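Local structure of tyrosinase (Burkholderia thailandensis, 5ZRD) at residues A[215-219]-A[283-289]; A[190-194]-A[513-517]; A[348-352]-A[363-367]; A[369-373]-A[384-389]. The protein is a copper-dependent tyrosinase that hydroxylates monophenols to catechols and probably oxidises these further to quinones at a two-copper centre. The contacts are given in a common frame with arbitrary orientation. Numbering follows the deposited sequence.

Interaction 1. Residues A[215-219]-A[283-289]; sequences NVRAW and AVGGFDY
Residues 215-219 are a regular turn of helix 205-221, with Trp219 N bonded to Asn215 O at 3.0 Å. Segment 283-289 is the last part of helix 274-285 and the loop that leaves it. Gly286 (phi 136°, psi 2°) is the first residue to leave helical angles, in a Schellman motif, at angles that call for glycine. The chain then turns back extended through Phe287 and Asp288, so CA atoms pair as Val216 with Ala283 (6.0 Å), Asn215 with Asp288 (6.1 Å) and Trp219 with Tyr289 (5.6 Å).

Trp219, with chi1 -90° and chi2 92°, lays its indole between the two limbs of this bend. Ala283 CB sits over one face, 3.4 Å from the centroid of the five-membered ring, a CH-pi contact. Over the opposite face Tyr289 (t rotamer, chi2 61°) brings CB to 3.9 Å from that centroid and turns its ring edge inward in a T-shaped pair, centroids 4.9 Å apart and planes at 63°. In the indole plane, Trp219 NE1 donates to Phe287 O at 2.9 Å. Val216 CG2 meets Val284 CG2 at 4.2 Å.

This buried contact joins two helices of the tyrosinase central domain, helix 274-285 carrying the copper ligands His277 and His281. Beyond it lies the sheet: Ile442 of strand 441-450 touches Trp219, and Tyr289 OH bonds to Tyr460 and His463 of strand 456-466.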
loop_
_atom_site.group_PDB
_atom_site.type_symbol
_atom_site.label_atom_id
_atom_site.label_comp_id
_atom_site.label_asym_id
_atom_site.label_seq_id
_atom_site.Cartn_x
_atom_site.Cartn_y
_atom_site.Cartn_z
ATOM N N ASN A 215 34.051 25.820 20.556
ATOM C CA ASN A 215 33.274 24.556 20.632
ATOM C C ASN A 215 34.138 23.409 20.102
ATOM O O ASN A 215 34.248 22.384 20.759
ATOM C CB ASN A 215 31.955 24.672 19.863
ATOM C CG ASN A 215 30.948 23.568 20.099
ATOM O OD1 ASN A 215 30.358 23.032 19.150
ATOM N ND2 ASN A 215 30.714 23.232 21.342
ATOM N N VAL A 216 34.838 23.600 18.991
ATOM C CA VAL A 216 35.601 22.485 18.483
ATOM C C VAL A 216 36.695 22.145 19.497
ATOM O O VAL A 216 36.968 20.948 19.729
ATOM C CB VAL A 216 36.150 22.773 17.079
ATOM C CG1 VAL A 216 37.247 21.801 16.680
ATOM C CG2 VAL A 216 35.020 22.741 16.056
ATOM N N ARG A 217 37.292 23.170 20.132
ATOM C CA ARG A 217 38.416 22.890 21.085
ATOM C C ARG A 217 37.920 22.124 22.325
ATOM O O ARG A 217 38.614 21.256 22.874
ATOM C CB ARG A 217 39.085 24.195 21.511
ATOM C CG ARG A 217 39.951 24.853 20.446
ATOM C CD ARG A 217 40.580 26.128 21.001
ATOM N NE ARG A 217 41.576 25.791 22.018
ATOM C CZ ARG A 217 41.896 26.560 23.064
ATOM N NH1 ARG A 217 41.503 27.825 23.119
ATOM N NH2 ARG A 217 42.546 26.022 24.081
ATOM N N ALA A 218 36.716 22.466 22.768
ATOM C CA ALA A 218 36.111 21.879 23.967
ATOM C C ALA A 218 35.760 20.416 23.701
ATOM O O ALA A 218 35.979 19.578 24.524
ATOM C CB ALA A 218 34.868 22.646 24.374
ATOM N N TRP A 219 35.137 20.152 22.569
ATOM C CA TRP A 219 34.848 18.782 22.163
ATOM C C TRP A 219 36.137 17.955 22.118
ATOM O O TRP A 219 36.179 16.833 22.634
ATOM C CB TRP A 219 34.169 18.765 20.801
ATOM C CG TRP A 219 32.675 18.844 20.823
ATOM C CD1 TRP A 219 31.906 19.969 20.748
ATOM C CD2 TRP A 219 31.759 17.746 20.826
ATOM N NE1 TRP A 219 30.579 19.646 20.707
ATOM C CE2 TRP A 219 30.456 18.292 20.767
ATOM C CE3 TRP A 219 31.899 16.360 20.908
ATOM C CZ2 TRP A 219 29.316 17.497 20.741
ATOM C CZ3 TRP A 219 30.764 15.575 20.904
ATOM C CH2 TRP A 219 29.492 16.135 20.829
ATOM N N ALA A 283 29.709 18.798 16.661
ATOM C CA ALA A 283 30.347 20.033 17.112
ATOM C C ALA A 283 30.235 21.113 16.026
ATOM O O ALA A 283 29.735 22.231 16.251
ATOM C CB ALA A 283 31.784 19.761 17.458
ATOM N N VAL A 284 30.686 20.771 14.827
ATOM C CA VAL A 284 30.630 21.676 13.699
ATOM C C VAL A 284 29.176 21.967 13.307
ATOM O O VAL A 284 28.868 23.057 12.826
ATOM C CB VAL A 284 31.409 21.083 12.523
ATOM C CG1 VAL A 284 31.119 21.850 11.246
ATOM C CG2 VAL A 284 32.901 21.048 12.811
ATOM N N GLY A 285 28.276 21.007 13.477
ATOM C CA GLY A 285 26.887 21.107 12.945
ATOM C C GLY A 285 25.823 21.520 13.972
ATOM O O GLY A 285 24.619 21.432 13.653
ATOM N N GLY A 286 26.209 21.919 15.193
ATOM C CA GLY A 286 25.328 22.733 16.055
ATOM C C GLY A 286 25.225 22.341 17.528
ATOM O O GLY A 286 24.447 22.993 18.269
ATOM N N PHE A 287 25.951 21.323 18.002
ATOM C CA PHE A 287 25.904 20.940 19.424
ATOM C C PHE A 287 27.086 21.544 20.208
ATOM O O PHE A 287 28.289 21.291 19.910
ATOM C CB PHE A 287 25.917 19.420 19.551
ATOM C CG PHE A 287 24.684 18.760 19.011
ATOM C CD1 PHE A 287 24.497 18.636 17.650
ATOM C CD2 PHE A 287 23.707 18.279 19.861
ATOM C CE1 PHE A 287 23.352 18.051 17.139
ATOM C CE2 PHE A 287 22.581 17.656 19.351
ATOM C CZ PHE A 287 22.404 17.553 17.991
ATOM N N ASP A 288 26.735 22.367 21.194
ATOM C CA ASP A 288 27.639 22.860 22.243
ATOM C C ASP A 288 28.136 21.683 23.034
ATOM O O ASP A 288 27.286 20.942 23.497
ATOM C CB ASP A 288 26.827 23.748 23.218
ATOM C CG ASP A 288 27.548 25.035 23.616
ATOM O OD1 ASP A 288 28.761 25.221 23.348
ATOM O OD2 ASP A 288 26.867 25.898 24.212
ATOM N N TYR A 289 29.453 21.472 23.240
ATOM C CA TYR A 289 29.870 20.353 24.168
ATOM C C TYR A 289 29.168 20.519 25.526
ATOM O O TYR A 289 28.789 19.522 26.172
ATOM C CB TYR A 289 31.379 20.257 24.429
ATOM C CG TYR A 289 31.825 18.920 24.985
ATOM C CD1 TYR A 289 31.634 17.755 24.251
ATOM C CD2 TYR A 289 32.439 18.796 26.231
ATOM C CE1 TYR A 289 32.043 16.516 24.728
ATOM C CE2 TYR A 289 32.830 17.559 26.734
ATOM C CZ TYR A 289 32.649 16.409 25.973
ATOM O OH TYR A 289 33.055 15.164 26.404
#

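Interaction 2. Residues A[190-194]-A[513-517]; sequences EALEQ and GVPSA
One turn of helix 189-200, residues 190-194, packs against an irregular loop, 513-517, that follows strand 502-509. Within the turn Gln194 N bonds to Glu190 O at 2.8 Å, and the CA atoms of Ala191 and Val514 come to 5.3 Å. The loop starts at Gly513, whose positive phi (70°, psi 23°) favours glycine; its carbonyl O lies 4.2 Å from Ala191 CA and 4.0 Å from Gln194 CB. Val514 is extended (-151°/168°) and takes the m rotamer, which sets its CG1 3.7 Å from Glu190 CG and 4.3 Å from Ala191 CB, while its CA is 3.9 Å from Gln194 CG. Contact is thus by van der Waals packing, and the aliphatic parts of Glu190 and Gln194, one helical turn apart, both meet the loop. It ties a surface helix of the tyrosinase central domain to a loop more than 300 residues further along; the centre of the contact lies about 24 Å from the centre of the chain. Pro515 (-97°/-3°) turns the backbone; its CD is 3.7 Å from Glu190 CB, and its CG is 3.4 Å from Gln194 OE1. From Pro515 onward the loop is poorly ordered, and Ser516, also near -97°/-3°, packs on Arg161 of the second subunit.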
loop_
_atom_site.group_PDB
_atom_site.type_symbol
_atom_site.label_atom_id
_atom_site.label_comp_id
_atom_site.label_asym_id
_atom_site.label_seq_id
_atom_site.Cartn_x
_atom_site.Cartn_y
_atom_site.Cartn_z
ATOM N N GLU A 190 7.316 26.760 10.685
ATOM C CA GLU A 190 7.794 26.795 12.061
ATOM C C GLU A 190 9.320 26.601 12.066
ATOM O O GLU A 190 10.021 27.350 12.743
ATOM C CB GLU A 190 7.024 25.797 12.933
ATOM C CG GLU A 190 7.300 24.338 12.600
ATOM C CD GLU A 190 6.203 23.318 12.910
ATOM O OE1 GLU A 190 5.877 23.149 14.127
ATOM O OE2 GLU A 190 5.691 22.661 11.930
ATOM N N ALA A 191 9.861 25.683 11.264
ATOM C CA ALA A 191 11.320 25.494 11.284
ATOM C C ALA A 191 11.996 26.809 10.886
ATOM O O ALA A 191 12.979 27.241 11.513
ATOM C CB ALA A 191 11.733 24.353 10.391
ATOM N N LEU A 192 11.456 27.437 9.855
ATOM C CA LEU A 192 12.009 28.679 9.325
ATOM C C LEU A 192 11.909 29.790 10.377
ATOM O O LEU A 192 12.888 30.515 10.627
ATOM C CB LEU A 192 11.242 29.070 8.059
ATOM C CG LEU A 192 11.664 30.382 7.404
ATOM C CD1 LEU A 192 13.150 30.400 7.115
ATOM C CD2 LEU A 192 10.879 30.574 6.119
ATOM N N GLU A 193 10.743 29.888 10.985
ATOM C CA GLU A 193 10.521 30.840 12.054
ATOM C C GLU A 193 11.584 30.632 13.145
ATOM O O GLU A 193 12.273 31.598 13.490
ATOM C CB GLU A 193 9.096 30.717 12.601
ATOM C CG GLU A 193 8.794 31.728 13.708
ATOM C CD GLU A 193 8.673 33.184 13.269
ATOM O OE1 GLU A 193 7.541 33.716 13.317
ATOM O OE2 GLU A 193 9.699 33.789 12.873
ATOM N N GLN A 194 11.750 29.393 13.640
ATOM C CA GLN A 194 12.714 29.091 14.757
ATOM C C GLN A 194 14.150 29.401 14.317
ATOM O O GLN A 194 14.946 29.935 15.072
ATOM C CB GLN A 194 12.615 27.639 15.254
ATOM C CG GLN A 194 11.286 27.268 15.931
ATOM C CD GLN A 194 10.503 28.423 16.530
ATOM O OE1 GLN A 194 9.478 28.859 15.990
ATOM N NE2 GLN A 194 10.976 28.938 17.659
ATOM N N GLY A 513 13.430 20.641 16.581
ATOM C CA GLY A 513 13.921 21.823 15.851
ATOM C C GLY A 513 12.811 22.831 15.584
ATOM O O GLY A 513 12.931 23.663 14.674
ATOM N N VAL A 514 11.749 22.767 16.400
ATOM C CA VAL A 514 10.454 23.425 16.128
ATOM C C VAL A 514 9.774 23.763 17.473
ATOM O O VAL A 514 10.240 23.301 18.520
ATOM C CB VAL A 514 9.577 22.524 15.224
ATOM C CG1 VAL A 514 10.180 22.324 13.838
ATOM C CG2 VAL A 514 9.286 21.171 15.855
ATOM N N PRO A 515 8.689 24.592 17.473
ATOM C CA PRO A 515 7.867 24.861 18.674
ATOM C C PRO A 515 6.584 24.014 18.793
ATOM O O PRO A 515 5.867 24.139 19.789
ATOM C CB PRO A 515 7.494 26.341 18.520
ATOM C CG PRO A 515 7.252 26.483 17.044
ATOM C CD PRO A 515 8.170 25.461 16.398
ATOM N N SER A 516 6.297 23.176 17.793
ATOM C CA SER A 516 5.165 22.236 17.821
ATOM C C SER A 516 5.640 20.842 18.267
ATOM O O SER A 516 4.824 19.925 18.408
ATOM C CB SER A 516 4.494 22.177 16.468
ATOM O OG SER A 516 3.333 21.364 16.500
ATOM N N ALA A 517 6.954 20.693 18.480
ATOM C CA ALA A 517 7.572 19.425 18.902
ATOM C C ALA A 517 8.567 19.676 20.047
ATOM O O ALA A 517 9.543 18.933 20.198
ATOM C CB ALA A 517 8.245 18.763 17.721
#

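Interaction 3. Residues A[348-352]-A[363-367]; sequences GTNAS and PGESL
Two main-chain hydrogen bonds of equal length hold these loop segments together: Leu367 N to Thr349 O and Ala351 N to Glu365 O, each 2.8 Å and nearly straight at 173°. They straddle Asn350 and Ser366, whose CA atoms are 4.9 Å apart, and so form a single antiparallel beta bridge; the segments run 162° apart. A third bond, Gly364 N to Ser352 OG at 2.9 Å, is made possible by the m rotamer of Ser352. Asn350 and Ser366 are extended (-116°/142° and -82°/137°), whereas Ala351 and Ser352 curl into helical values and end the pairing. Gly364, at phi 81° and psi -12°, has backbone angles that call for glycine. A CA-H...O contact, Asn350 CA to Glu365 O at 3.6 Å, supplements the bridge.

Packing lies alongside. The CA-CB bond of Leu367 points toward the other segment, and with the m, t rotamer CD2 makes an apolar contact with Ala351 CB at 4.3 Å, while CD1 is 3.7 Å from Asn350 O; Asn87 is a further neighbour. Backbone bonds therefore close the base of the 353-362 excursion, while the Glu365 carboxylate is shared, OE1 with Ala362 N within the chain and OE2, by a salt bridge, with Arg434 of the third subunit.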
loop_
_atom_site.group_PDB
_atom_site.type_symbol
_atom_site.label_atom_id
_atom_site.label_comp_id
_atom_site.label_asym_id
_atom_site.label_seq_id
_atom_site.Cartn_x
_atom_site.Cartn_y
_atom_site.Cartn_z
ATOM N N GLY A 348 25.668 -4.790 12.222
ATOM C CA GLY A 348 26.465 -3.878 11.376
ATOM C C GLY A 348 26.669 -4.435 9.968
ATOM O O GLY A 348 27.092 -3.709 9.106
ATOM N N THR A 349 26.353 -5.704 9.728
ATOM C CA THR A 349 26.564 -6.314 8.397
ATOM C C THR A 349 25.231 -6.500 7.681
ATOM O O THR A 349 25.201 -7.204 6.680
ATOM C CB THR A 349 27.253 -7.682 8.448
ATOM O OG1 THR A 349 26.448 -8.564 9.213
ATOM C CG2 THR A 349 28.624 -7.644 9.065
ATOM N N ASN A 350 24.171 -5.856 8.174
ATOM C CA ASN A 350 22.893 -5.914 7.515
ATOM C C ASN A 350 22.407 -4.542 6.992
ATOM O O ASN A 350 22.517 -3.470 7.619
ATOM C CB ASN A 350 21.829 -6.508 8.418
ATOM C CG ASN A 350 20.846 -7.261 7.548
ATOM O OD1 ASN A 350 21.114 -8.390 7.127
ATOM N ND2 ASN A 350 19.768 -6.608 7.168
ATOM N N ALA A 351 21.792 -4.591 5.822
ATOM C CA ALA A 351 21.170 -3.429 5.251
ATOM C C ALA A 351 20.109 -2.854 6.194
ATOM O O ALA A 351 19.836 -1.633 6.129
ATOM C CB ALA A 351 20.547 -3.780 3.925
ATOM N N SER A 352 19.478 -3.689 7.023
ATOM C CA SER A 352 18.392 -3.208 7.902
ATOM C C SER A 352 18.970 -2.418 9.080
ATOM O O SER A 352 18.232 -1.759 9.776
ATOM C CB SER A 352 17.503 -4.326 8.406
ATOM O OG SER A 352 16.827 -4.952 7.333
ATOM N N PRO A 363 15.551 -5.034 2.818
ATOM C CA PRO A 363 15.624 -5.436 4.213
ATOM C C PRO A 363 16.270 -6.817 4.346
ATOM O O PRO A 363 16.063 -7.679 3.523
ATOM C CB PRO A 363 14.168 -5.485 4.709
ATOM C CG PRO A 363 13.437 -4.550 3.782
ATOM C CD PRO A 363 14.161 -4.690 2.466
ATOM N N GLY A 364 17.081 -7.003 5.367
ATOM C CA GLY A 364 17.691 -8.315 5.571
ATOM C C GLY A 364 18.910 -8.568 4.699
ATOM O O GLY A 364 19.669 -9.489 4.973
ATOM N N GLU A 365 19.160 -7.740 3.694
ATOM C CA GLU A 365 20.239 -8.014 2.773
ATOM C C GLU A 365 21.606 -7.859 3.461
ATOM O O GLU A 365 21.864 -6.949 4.271
ATOM C CB GLU A 365 20.068 -7.098 1.569
ATOM C CG GLU A 365 21.139 -7.248 0.508
ATOM C CD GLU A 365 20.650 -6.829 -0.871
ATOM O OE1 GLU A 365 19.590 -6.187 -0.941
ATOM O OE2 GLU A 365 21.334 -7.147 -1.871
ATOM N N SER A 366 22.522 -8.745 3.091
ATOM C CA SER A 366 23.840 -8.782 3.692
ATOM C C SER A 366 24.751 -7.746 3.030
ATOM O O SER A 366 24.763 -7.607 1.812
ATOM C CB SER A 366 24.439 -10.172 3.626
ATOM O OG SER A 366 25.845 -10.091 3.462
ATOM N N LEU A 367 25.518 -7.043 3.870
ATOM C CA LEU A 367 26.581 -6.171 3.458
ATOM C C LEU A 367 27.917 -6.860 3.733
ATOM O O LEU A 367 28.137 -7.385 4.849
ATOM C CB LEU A 367 26.509 -4.857 4.242
ATOM C CG LEU A 367 25.153 -4.169 4.254
ATOM C CD1 LEU A 367 25.181 -2.888 5.088
ATOM C CD2 LEU A 367 24.725 -3.854 2.840
#

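Interaction 4. Residues A[369-373]-A[384-389]; sequences LTTPL and YTSEDC
Leu373 N donates to Tyr384 O at 2.8 Å and 175°, the one strong direct hydrogen bond between these segments, where two short, weakly bonded strands come together, Pro372 CA 4.8 Å from Thr385 CA. Past Thr385 the chain enters a 3-10 turn, 386-388, and Leu369 O accepts a weak bond from Glu387 N (3.2 Å, 126°). A water links the segments by donating to Thr371 O (2.6 Å) and accepting from Ser386 N (3.3 Å). Thr371 OG1 bonds to Asn368 N.

The turn is braced internally by Asp388 N to Thr385 O (3.1 Å). Thr385, in the p rotamer, accepts at OG1 from Glu387 N (3.0 Å), an ST turn, while Asp388 OD2 receives Thr385 N at 3.0 Å and Thr385 OG1 at 3.1 Å; Lys378 forms a salt bridge with Asp388 OD1. Leu373 (m, t) packs CD1 4.3 Å from Cys389 SG. Helix 90-108, which carries the copper ligand His94, lies alongside: Trp93 touches Leu373, Met96 touches Tyr384 and Cys389, and Thr92 bonds to Ser386 OG.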
loop_
_atom_site.group_PDB
_atom_site.type_symbol
_atom_site.label_atom_id
_atom_site.label_comp_id
_atom_site.label_asym_id
_atom_site.label_seq_id
_atom_site.Cartn_x
_atom_site.Cartn_y
_atom_site.Cartn_z
ATOM N N LEU A 369 32.309 -7.263 1.667
ATOM C CA LEU A 369 33.390 -6.522 0.938
ATOM C C LEU A 369 33.116 -6.487 -0.567
ATOM O O LEU A 369 33.789 -5.762 -1.306
ATOM C CB LEU A 369 34.746 -7.180 1.212
ATOM C CG LEU A 369 35.181 -7.159 2.678
ATOM C CD1 LEU A 369 36.210 -8.242 2.958
ATOM C CD2 LEU A 369 35.709 -5.794 3.068
ATOM N N THR A 370 32.112 -7.262 -0.975
ATOM C CA THR A 370 31.614 -7.423 -2.346
ATOM C C THR A 370 30.499 -6.413 -2.638
ATOM O O THR A 370 30.150 -6.198 -3.784
ATOM C CB THR A 370 31.158 -8.889 -2.510
ATOM O OG1 THR A 370 32.336 -9.524 -2.989
ATOM C CG2 THR A 370 30.007 -9.162 -3.451
ATOM N N THR A 371 29.894 -5.837 -1.602
ATOM C CA THR A 371 28.715 -4.987 -1.812
ATOM C C THR A 371 29.125 -3.737 -2.595
ATOM O O THR A 371 30.094 -3.078 -2.230
ATOM C CB THR A 371 28.029 -4.635 -0.485
ATOM O OG1 THR A 371 27.711 -5.839 0.209
ATOM C CG2 THR A 371 26.748 -3.859 -0.676
ATOM N N PRO A 372 28.388 -3.430 -3.685
ATOM C CA PRO A 372 28.486 -2.194 -4.456
ATOM C C PRO A 372 28.461 -0.968 -3.529
ATOM O O PRO A 372 27.562 -0.858 -2.669
ATOM C CB PRO A 372 27.230 -2.134 -5.336
ATOM C CG PRO A 372 26.749 -3.533 -5.382
ATOM C CD PRO A 372 27.128 -4.097 -4.033
ATOM N N LEU A 373 29.443 -0.097 -3.679
ATOM C CA LEU A 373 29.450 1.186 -2.970
ATOM C C LEU A 373 28.819 2.234 -3.888
ATOM O O LEU A 373 29.512 3.091 -4.403
ATOM C CB LEU A 373 30.888 1.559 -2.587
ATOM C CG LEU A 373 31.564 0.557 -1.646
ATOM C CD1 LEU A 373 33.038 0.846 -1.475
ATOM C CD2 LEU A 373 30.863 0.543 -0.313
ATOM N N TYR A 384 32.246 0.198 -8.003
ATOM C CA TYR A 384 33.244 0.004 -6.938
ATOM C C TYR A 384 32.646 -0.826 -5.792
ATOM O O TYR A 384 31.452 -0.722 -5.492
ATOM C CB TYR A 384 33.721 1.341 -6.379
ATOM C CG TYR A 384 34.842 2.009 -7.121
ATOM C CD1 TYR A 384 36.167 1.737 -6.824
ATOM C CD2 TYR A 384 34.579 2.959 -8.079
ATOM C CE1 TYR A 384 37.207 2.381 -7.478
ATOM C CE2 TYR A 384 35.600 3.607 -8.746
ATOM C CZ TYR A 384 36.916 3.316 -8.454
ATOM O OH TYR A 384 37.904 3.977 -9.130
ATOM N N THR A 385 33.506 -1.657 -5.186
ATOM C CA THR A 385 33.270 -2.354 -3.933
ATOM C C THR A 385 34.400 -2.025 -2.960
ATOM O O THR A 385 35.399 -1.443 -3.336
ATOM C CB THR A 385 33.289 -3.887 -4.079
ATOM O OG1 THR A 385 34.644 -4.251 -4.357
ATOM C CG2 THR A 385 32.325 -4.409 -5.128
ATOM N N SER A 386 34.222 -2.469 -1.723
ATOM C CA SER A 386 35.222 -2.325 -0.705
ATOM C C SER A 386 36.518 -3.024 -1.134
ATOM O O SER A 386 37.594 -2.592 -0.729
ATOM C CB SER A 386 34.741 -2.867 0.612
ATOM O OG SER A 386 33.698 -2.078 1.154
ATOM N N GLU A 387 36.422 -4.070 -1.961
ATOM C CA GLU A 387 37.602 -4.903 -2.322
ATOM C C GLU A 387 38.536 -4.066 -3.203
ATOM O O GLU A 387 39.725 -4.251 -3.166
ATOM C CB GLU A 387 37.146 -6.240 -2.929
ATOM C CG GLU A 387 38.152 -7.378 -2.780
ATOM C CD GLU A 387 38.091 -8.263 -1.534
ATOM O OE1 GLU A 387 37.025 -8.876 -1.298
ATOM O OE2 GLU A 387 39.138 -8.389 -0.826
ATOM N N ASP A 388 37.974 -3.080 -3.903
ATOM C CA ASP A 388 38.708 -2.156 -4.748
ATOM C C ASP A 388 39.412 -0.996 -4.026
ATOM O O ASP A 388 40.134 -0.272 -4.707
ATOM C CB ASP A 388 37.748 -1.551 -5.780
ATOM C CG ASP A 388 37.081 -2.604 -6.648
ATOM O OD1 ASP A 388 37.820 -3.455 -7.182
ATOM O OD2 ASP A 388 35.828 -2.616 -6.771
ATOM N N CYS A 389 39.248 -0.812 -2.694
ATOM C CA CYS A 389 39.845 0.395 -1.996
ATOM C C CYS A 389 40.384 0.053 -0.603
ATOM O O CYS A 389 40.407 0.898 0.347
ATOM C CB CYS A 389 38.851 1.542 -1.888
ATOM S SG CYS A 389 37.296 1.080 -1.080
HETATM O O HOH W 1 31.583 -3.581 -0.166
#

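Interaction 2 closes the longest loop of the chain among the four, and interactions 1, 3 and 4 follow one another in series inside it. Helices 189-200 and 205-221, which supply the first segments of interactions 2 and 1, are consecutive, yet the two contacts have centres about 22 Å apart. Interactions 3 and 4 are neighbours, centres about 15 Å apart, touching where Ser366 O lies 3.8 Å from Thr371 OG1. They lie across the chain's centre from interaction 1, at about 32 and 33 Å between centres. Interaction 1 includes the end region of the helix bearing His277 and His281; the side chains of Val284, Leu367 and Leu373 lie about 10, 13 and 11 Å from a bound copper, while interaction 2 remains peripheral.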